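Cell envelope-related transcriptional attenuator domain-containing protein (Eubacterium siraeum, PDB 4OBM) is of uncharacterised function but belongs to the LytR-CpsA-Psr family, whose better-known members attach glycopolymers to the bacterial cell wall. Local coordinates at residues S25-L30 with E81-L86; M42-I47 with F53-Y58. All blocks are in the same frame, centred on the assembly; numbering follows the deposited sequence.

Contact 1 of 2, residues S25-L30 with E81-L86; sequences SVLMTL and EVAKLL
Val82 receives the end of Leu27 first: CG1 of the valine lies 3.8 Å from Leu27 CD2, the two side chains crossing at about a right angle. A branched residue suits this place, offering a short, broad apolar surface to a strand that comes close. At Ala83 the same leucine methyl, CD2, reaches the helix backbone, 4.0 Å from Ala83 N, while Ala83 CB stands slightly farther off. The small side chain leaves room for Leu27, and here the backbones come nearest, the CA atoms of Leu27 and Ala83 being 6.3 Å apart. One turn beyond Val82, Leu86 meets the other branch of the leucine, its CD1 lying 4.1 Å from Leu27 CD1. The helical bond from Leu86 N to Val82 O keeps these residues on one side of the helix. Leu27 carries the strand's whole share: chi1 of 171°, with CG anti to the backbone N, carries the branch point out toward the helix, and chi2 of 68° then turns CD2 to Val82 and Ala83 and CD1 to Leu86. The buried, purely apolar packing of a helix against a central strand, the two running at 131°, belongs to a β-α-β crossover, in which helix 70-90 leads from strand 52-58 to the parallel strand 94-100.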
ATOM      1  N   SER A  25      -3.842   6.826  -6.910  1.00 29.75           N
ATOM      2  CA  SER A  25      -2.845   5.833  -6.542  1.00 27.84           C
ATOM      3  C   SER A  25      -1.673   6.512  -5.859  1.00 30.07           C
ATOM      4  O   SER A  25      -1.356   7.664  -6.165  1.00 27.61           O
ATOM      5  CB  SER A  25      -2.377   5.032  -7.746  1.00 31.13           C
ATOM      6  OG  SER A  25      -3.315   4.024  -8.080  1.00 38.28           O
ATOM      7  N   VAL A  26      -1.084   5.807  -4.878  1.00 27.60           N
ATOM      8  CA  VAL A  26       0.072   6.223  -4.077  1.00 26.42           C
ATOM      9  C   VAL A  26       1.016   5.047  -3.971  1.00 31.45           C
ATOM     10  O   VAL A  26       0.603   3.944  -3.578  1.00 33.37           O
ATOM     11  CB  VAL A  26      -0.299   6.756  -2.654  1.00 29.78           C
ATOM     12  CG1 VAL A  26       0.956   7.132  -1.841  1.00 28.80           C
ATOM     13  CG2 VAL A  26      -1.279   7.931  -2.716  1.00 30.05           C
ATOM     14  N   LEU A  27       2.284   5.273  -4.304  1.00 25.68           N
ATOM     15  CA  LEU A  27       3.307   4.267  -4.120  1.00 23.99           C
ATOM     16  C   LEU A  27       3.839   4.409  -2.714  1.00 24.82           C
ATOM     17  O   LEU A  27       4.303   5.476  -2.346  1.00 23.13           O
ATOM     18  CB  LEU A  27       4.439   4.379  -5.154  1.00 24.23           C
ATOM     19  CG  LEU A  27       5.665   3.493  -4.891  1.00 27.62           C
ATOM     20  CD1 LEU A  27       5.332   2.025  -5.070  1.00 26.37           C
ATOM     21  CD2 LEU A  27       6.822   3.904  -5.778  1.00 30.99           C
HETATM   22  N   MSE A  28       3.765   3.334  -1.919  1.00 20.04           N
HETATM   23  CA  MSE A  28       4.270   3.364  -0.556  1.00 17.76           C
HETATM   24  C   MSE A  28       5.437   2.445  -0.454  1.00 25.34           C
HETATM   25  O   MSE A  28       5.413   1.346  -1.017  1.00 25.68           O
HETATM   26  CB  MSE A  28       3.175   3.016   0.430  1.00 18.10           C
HETATM   27  CG  MSE A  28       2.118   4.116   0.499  1.00 22.71           C
HETATM   28 SE   MSE A  28       0.672   3.727   1.655  0.75 26.93          SE
HETATM   29  CE  MSE A  28       0.301   1.802   1.297  1.00 24.05           C
ATOM     30  N   THR A  29       6.513   2.938   0.187  1.00 23.08           N
ATOM     31  CA  THR A  29       7.762   2.193   0.314  1.00 22.71           C
ATOM     32  C   THR A  29       8.263   2.279   1.757  1.00 25.53           C
ATOM     33  O   THR A  29       7.902   3.202   2.483  1.00 24.69           O
ATOM     34  CB  THR A  29       8.830   2.694  -0.706  1.00 25.75           C
ATOM     35  OG1 THR A  29       9.430   3.904  -0.247  1.00 20.79           O
ATOM     36  CG2 THR A  29       8.280   2.881  -2.122  1.00 24.50           C
ATOM     37  N   LEU A  30       9.090   1.325   2.159  1.00 20.47           N
ATOM     38  CA  LEU A  30       9.615   1.296   3.506  1.00 20.38           C
ATOM     39  C   LEU A  30      11.103   1.009   3.490  1.00 24.41           C
ATOM     40  O   LEU A  30      11.551   0.069   2.837  1.00 22.69           O
ATOM     41  CB  LEU A  30       8.861   0.242   4.352  1.00 20.42           C
ATOM     42  CG  LEU A  30       9.435  -0.084   5.742  1.00 24.18           C
ATOM     43  CD1 LEU A  30       9.323   1.118   6.702  1.00 24.68           C
ATOM     44  CD2 LEU A  30       8.805  -1.317   6.311  1.00 20.14           C
ATOM     45  N   GLU A  81      10.430   7.332 -10.372  1.00 29.81           N
ATOM     46  CA  GLU A  81      10.730   6.447 -11.493  1.00 29.60           C
ATOM     47  C   GLU A  81      10.010   5.097 -11.321  1.00 31.46           C
ATOM     48  O   GLU A  81       9.396   4.604 -12.270  1.00 31.40           O
ATOM     49  CB  GLU A  81      12.250   6.257 -11.658  1.00 31.02           C
ATOM     50  CG  GLU A  81      12.667   5.634 -12.985  1.00 38.81           C
ATOM     51  CD  GLU A  81      12.174   6.331 -14.240  1.00 56.01           C
ATOM     52  OE1 GLU A  81      12.071   7.580 -14.237  1.00 51.01           O
ATOM     53  OE2 GLU A  81      11.891   5.621 -15.231  1.00 44.63           O
ATOM     54  N   VAL A  82      10.062   4.518 -10.116  1.00 26.95           N
ATOM     55  CA  VAL A  82       9.364   3.265  -9.812  1.00 26.64           C
ATOM     56  C   VAL A  82       7.867   3.421 -10.159  1.00 31.77           C
ATOM     57  O   VAL A  82       7.325   2.568 -10.873  1.00 32.69           O
ATOM     58  CB  VAL A  82       9.568   2.828  -8.341  1.00 29.44           C
ATOM     59  CG1 VAL A  82       8.757   1.563  -8.023  1.00 29.14           C
ATOM     60  CG2 VAL A  82      11.046   2.616  -8.030  1.00 28.98           C
ATOM     61  N   ALA A  83       7.223   4.536  -9.676  1.00 27.11           N
ATOM     62  CA  ALA A  83       5.810   4.858  -9.887  1.00 27.35           C
ATOM     63  C   ALA A  83       5.477   5.052 -11.371  1.00 33.61           C
ATOM     64  O   ALA A  83       4.372   4.697 -11.788  1.00 33.65           O
ATOM     65  CB  ALA A  83       5.438   6.101  -9.107  1.00 27.82           C
ATOM     66  N   LYS A  84       6.436   5.600 -12.167  1.00 31.64           N
ATOM     67  CA  LYS A  84       6.313   5.823 -13.626  1.00 32.01           C
ATOM     68  C   LYS A  84       6.285   4.479 -14.360  1.00 35.35           C
ATOM     69  O   LYS A  84       5.405   4.248 -15.195  1.00 34.17           O
ATOM     70  CB  LYS A  84       7.479   6.694 -14.125  1.00 34.36           C
ATOM     71  CG  LYS A  84       7.479   7.017 -15.606  1.00 47.40           C
ATOM     72  CD  LYS A  84       8.706   7.848 -15.956  1.00 58.88           C
ATOM     73  CE  LYS A  84       8.924   7.989 -17.441  1.00 68.89           C
ATOM     74  NZ  LYS A  84      10.223   8.656 -17.727  1.00 75.53           N
ATOM     75  N   LEU A  85       7.220   3.584 -14.016  1.00 32.99           N
ATOM     76  CA  LEU A  85       7.306   2.249 -14.632  1.00 34.57           C
ATOM     77  C   LEU A  85       6.079   1.399 -14.270  1.00 35.48           C
ATOM     78  O   LEU A  85       5.521   0.728 -15.141  1.00 35.26           O
ATOM     79  CB  LEU A  85       8.615   1.537 -14.251  1.00 35.01           C
ATOM     80  CG  LEU A  85       9.910   2.202 -14.756  1.00 41.35           C
ATOM     81  CD1 LEU A  85      11.118   1.642 -14.055  1.00 41.49           C
ATOM     82  CD2 LEU A  85      10.063   2.083 -16.281  1.00 45.82           C
ATOM     83  N   LEU A  86       5.608   1.521 -13.022  1.00 30.26           N
ATOM     84  CA  LEU A  86       4.406   0.838 -12.546  1.00 29.09           C
ATOM     85  C   LEU A  86       3.165   1.401 -13.232  1.00 31.61           C
ATOM     86  O   LEU A  86       2.259   0.633 -13.538  1.00 30.50           O
ATOM     87  CB  LEU A  86       4.267   0.932 -11.017  1.00 27.58           C
ATOM     88  CG  LEU A  86       5.201   0.042 -10.190  1.00 31.20           C
ATOM     89  CD1 LEU A  86       4.943   0.230  -8.717  1.00 30.58           C
ATOM     90  CD2 LEU A  86       5.073  -1.425 -10.566  1.00 30.75           C
TER

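Contact 2 of 2, residues M42-I47 with F53-Y58; sequences MTITYI and FVLMPY
Thr43 and Met56 exchange two backbone hydrogen bonds, each 3.0 Å, from Thr43 N to Met56 O and from Met56 N to Thr43 O. Thr45 and Val54 repeat the pattern with shorter bonds, the straightest being Val54 N to Thr45 O (2.7 Å, 173° at the hydrogen). Val54 O is gripped further: besides Thr45 N it accepts a bond from a water and a CA-H contact from Ile44. That water also binds Thr43 OG1 and Thr45 OG1, while a second water joins Thr43 OG1 to Tyr58 OH, meeting the tyrosine ring in its plane. Threonine suits this buried face because its hydroxyl can hold water. Thr43 OG1 sits between the backbone N and the carbonyl carbon (chi1 57°), which sets it alongside Met56 CB; Thr45 OG1 also bonds Ser25 OG. Pro57, lacking an N-H, occupies a non-hydrogen-bonded pair with Met42, where pairing with strand 40-47 asks for no N-H.

The face bearing Met42, Ile44, Tyr46, Phe53, Leu55 and Pro57 is largely apolar. The selenium of Met42, a selenomethionine, lies 3.6 Å from Leu55 CD2, and Ile44 CD1 touches the same methyl. Tyr46 and Phe53 form an offset stack (centroids 4.8 Å apart, planes at 29°), with Tyr46 CD1 over one face of Phe53; Tyr46 OH finds its partner in Thr219 OG1.

Around this hairpin, helix 164-181 covers Met42, Ile44, Leu55 and Pro57, helix 213-220 packs on Tyr46 and Phe53, and helix 246-256 packs on Thr45, Val54, Met56 and Tyr58, while strands 24-30 and 228-230 flank the pair.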
HETATM    1  N   MSE A  42       4.706  -1.108  -2.213  1.00 24.25           N
HETATM    2  CA  MSE A  42       3.272  -1.379  -2.273  1.00 22.62           C
HETATM    3  C   MSE A  42       2.546  -0.175  -2.815  1.00 27.04           C
HETATM    4  O   MSE A  42       2.793   0.936  -2.362  1.00 26.72           O
HETATM    5  CB  MSE A  42       2.729  -1.749  -0.869  1.00 23.47           C
HETATM    6  CG  MSE A  42       1.222  -2.107  -0.846  1.00 28.45           C
HETATM    7 SE   MSE A  42       0.547  -2.531   0.922  0.75 32.86          SE
HETATM    8  CE  MSE A  42       1.287  -4.237   1.052  1.00 28.97           C
ATOM      9  N   THR A  43       1.677  -0.389  -3.806  1.00 23.61           N
ATOM     10  CA  THR A  43       0.804   0.669  -4.311  1.00 22.68           C
ATOM     11  C   THR A  43      -0.544   0.544  -3.585  1.00 25.30           C
ATOM     12  O   THR A  43      -0.897  -0.537  -3.107  1.00 23.17           O
ATOM     13  CB  THR A  43       0.640   0.643  -5.832  1.00 26.85           C
ATOM     14  OG1 THR A  43       0.135  -0.623  -6.220  1.00 28.87           O
ATOM     15  CG2 THR A  43       1.945   0.986  -6.597  1.00 23.29           C
ATOM     16  N   ILE A  44      -1.245   1.668  -3.430  1.00 23.17           N
ATOM     17  CA  ILE A  44      -2.575   1.736  -2.844  1.00 21.99           C
ATOM     18  C   ILE A  44      -3.392   2.534  -3.825  1.00 25.95           C
ATOM     19  O   ILE A  44      -3.053   3.682  -4.113  1.00 26.87           O
ATOM     20  CB  ILE A  44      -2.644   2.237  -1.373  1.00 24.29           C
ATOM     21  CG1 ILE A  44      -4.088   2.158  -0.821  1.00 24.19           C
ATOM     22  CG2 ILE A  44      -1.962   3.603  -1.141  1.00 26.43           C
ATOM     23  CD1 ILE A  44      -4.229   2.317   0.675  1.00 30.17           C
ATOM     24  N   THR A  45      -4.402   1.889  -4.411  1.00 22.85           N
ATOM     25  CA  THR A  45      -5.287   2.488  -5.407  1.00 23.15           C
ATOM     26  C   THR A  45      -6.697   2.581  -4.857  1.00 28.99           C
ATOM     27  O   THR A  45      -7.332   1.555  -4.577  1.00 28.37           O
ATOM     28  CB  THR A  45      -5.271   1.683  -6.722  1.00 26.57           C
ATOM     29  OG1 THR A  45      -3.937   1.607  -7.213  1.00 24.98           O
ATOM     30  CG2 THR A  45      -6.186   2.287  -7.808  1.00 21.47           C
ATOM     31  N   TYR A  46      -7.193   3.819  -4.730  1.00 27.17           N
ATOM     32  CA  TYR A  46      -8.558   4.085  -4.301  1.00 27.91           C
ATOM     33  C   TYR A  46      -9.476   4.096  -5.518  1.00 32.22           C
ATOM     34  O   TYR A  46      -9.270   4.887  -6.448  1.00 32.32           O
ATOM     35  CB  TYR A  46      -8.635   5.424  -3.546  1.00 29.60           C
ATOM     36  CG  TYR A  46     -10.042   5.895  -3.230  1.00 32.01           C
ATOM     37  CD1 TYR A  46     -10.905   5.118  -2.458  1.00 33.16           C
ATOM     38  CD2 TYR A  46     -10.513   7.118  -3.703  1.00 33.01           C
ATOM     39  CE1 TYR A  46     -12.196   5.548  -2.163  1.00 32.61           C
ATOM     40  CE2 TYR A  46     -11.801   7.562  -3.405  1.00 33.68           C
ATOM     41  CZ  TYR A  46     -12.631   6.781  -2.618  1.00 37.97           C
ATOM     42  OH  TYR A  46     -13.904   7.209  -2.339  1.00 38.41           O
ATOM     43  N   ILE A  47     -10.458   3.186  -5.533  1.00 29.65           N
ATOM     44  CA  ILE A  47     -11.471   3.129  -6.599  1.00 29.74           C
ATOM     45  C   ILE A  47     -12.771   3.638  -5.967  1.00 33.99           C
ATOM     46  O   ILE A  47     -13.432   2.890  -5.249  1.00 31.96           O
ATOM     47  CB  ILE A  47     -11.626   1.739  -7.274  1.00 32.31           C
ATOM     48  CG1 ILE A  47     -10.272   1.005  -7.475  1.00 32.72           C
ATOM     49  CG2 ILE A  47     -12.491   1.830  -8.558  1.00 31.77           C
ATOM     50  CD1 ILE A  47      -9.462   1.306  -8.735  1.00 44.83           C
ATOM     51  N   PHE A  53     -10.048   0.279  -1.542  1.00 28.16           N
ATOM     52  CA  PHE A  53      -8.630   0.580  -1.626  1.00 26.40           C
ATOM     53  C   PHE A  53      -7.946  -0.724  -2.043  1.00 29.94           C
ATOM     54  O   PHE A  53      -8.112  -1.724  -1.355  1.00 30.47           O
ATOM     55  CB  PHE A  53      -8.119   1.120  -0.276  1.00 26.46           C
ATOM     56  CG  PHE A  53      -8.683   2.469   0.098  1.00 27.16           C
ATOM     57  CD1 PHE A  53      -8.046   3.646  -0.303  1.00 29.45           C
ATOM     58  CD2 PHE A  53      -9.839   2.572   0.869  1.00 28.09           C
ATOM     59  CE1 PHE A  53      -8.556   4.900   0.067  1.00 30.13           C
ATOM     60  CE2 PHE A  53     -10.358   3.829   1.221  1.00 30.69           C
ATOM     61  CZ  PHE A  53      -9.706   4.985   0.826  1.00 28.19           C
ATOM     62  N   VAL A  54      -7.275  -0.746  -3.209  1.00 25.86           N
ATOM     63  CA  VAL A  54      -6.612  -1.950  -3.742  1.00 25.04           C
ATOM     64  C   VAL A  54      -5.116  -1.856  -3.457  1.00 29.45           C
ATOM     65  O   VAL A  54      -4.461  -0.894  -3.875  1.00 29.59           O
ATOM     66  CB  VAL A  54      -6.897  -2.169  -5.254  1.00 28.97           C
ATOM     67  CG1 VAL A  54      -6.265  -3.468  -5.763  1.00 28.48           C
ATOM     68  CG2 VAL A  54      -8.397  -2.157  -5.538  1.00 29.60           C
ATOM     69  N   LEU A  55      -4.575  -2.846  -2.760  1.00 25.28           N
ATOM     70  CA  LEU A  55      -3.140  -2.861  -2.473  1.00 24.71           C
ATOM     71  C   LEU A  55      -2.439  -3.815  -3.411  1.00 25.62           C
ATOM     72  O   LEU A  55      -2.972  -4.875  -3.694  1.00 27.61           O
ATOM     73  CB  LEU A  55      -2.837  -3.254  -1.014  1.00 24.92           C
ATOM     74  CG  LEU A  55      -3.531  -2.461   0.102  1.00 29.51           C
ATOM     75  CD1 LEU A  55      -3.675  -3.313   1.350  1.00 28.64           C
ATOM     76  CD2 LEU A  55      -2.764  -1.190   0.425  1.00 31.56           C
HETATM   77  N   MSE A  56      -1.253  -3.438  -3.900  1.00 18.71           N
HETATM   78  CA  MSE A  56      -0.423  -4.280  -4.770  1.00 16.17           C
HETATM   79  C   MSE A  56       0.997  -4.260  -4.289  1.00 21.90           C
HETATM   80  O   MSE A  56       1.692  -3.288  -4.569  1.00 22.00           O
HETATM   81  CB  MSE A  56      -0.475  -3.859  -6.251  1.00 16.48           C
HETATM   82  CG  MSE A  56      -1.642  -4.458  -6.935  1.00 22.97           C
HETATM   83 SE   MSE A  56      -1.726  -4.027  -8.781  0.75 27.39          SE
HETATM   84  CE  MSE A  56      -0.307  -4.977  -9.453  1.00 25.01           C
ATOM     85  N   PRO A  57       1.460  -5.321  -3.605  1.00 20.81           N
ATOM     86  CA  PRO A  57       2.848  -5.333  -3.148  1.00 21.24           C
ATOM     87  C   PRO A  57       3.771  -5.924  -4.225  1.00 27.03           C
ATOM     88  O   PRO A  57       3.330  -6.637  -5.121  1.00 28.58           O
ATOM     89  CB  PRO A  57       2.784  -6.206  -1.887  1.00 22.55           C
ATOM     90  CG  PRO A  57       1.693  -7.187  -2.191  1.00 26.99           C
ATOM     91  CD  PRO A  57       0.764  -6.575  -3.219  1.00 22.95           C
ATOM     92  N   TYR A  58       5.047  -5.598  -4.140  1.00 22.81           N
ATOM     93  CA  TYR A  58       6.082  -6.025  -5.082  1.00 22.62           C
ATOM     94  C   TYR A  58       7.327  -6.373  -4.314  1.00 25.95           C
ATOM     95  O   TYR A  58       7.674  -5.633  -3.395  1.00 25.77           O
ATOM     96  CB  TYR A  58       6.410  -4.878  -6.071  1.00 22.87           C
ATOM     97  CG  TYR A  58       5.274  -4.511  -6.993  1.00 23.37           C
ATOM     98  CD1 TYR A  58       4.333  -3.554  -6.624  1.00 23.69           C
ATOM     99  CD2 TYR A  58       5.184  -5.058  -8.269  1.00 25.06           C
ATOM    100  CE1 TYR A  58       3.261  -3.240  -7.456  1.00 21.52           C
ATOM    101  CE2 TYR A  58       4.145  -4.710  -9.130  1.00 26.11           C
ATOM    102  CZ  TYR A  58       3.176  -3.813  -8.711  1.00 27.11           C
ATOM    103  OH  TYR A  58       2.199  -3.413  -9.584  1.00 26.29           O
TER
HETATM  104  O   HOH W   1       0.529  -1.437  -8.917  1.00 19.34           O
HETATM  105  O   HOH W   2      -2.776  -0.512  -6.005  1.00 22.04           O

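How the contacts relate
From the N terminus the chain first lays down strand 24-30, then turns back through strands 40-47 and 52-58. Contact 2 closes the hairpin, with five residues between its segments, and it is nested inside the much longer loop of fifty residues closed by contact 1, when helix 70-90 returns to strand 24-30. Strands 24-30 and 40-47 are sheet neighbours, joined for example by Met28 N and Met42 O, 2.6 Å apart in a probable hydrogen bond. Leu86 bridges the two contacts, its CD1 packing on Thr43 CG2 and its CD2 on Tyr58 CZ. Together they tie three adjacent strands of the central sheet to one covering helix.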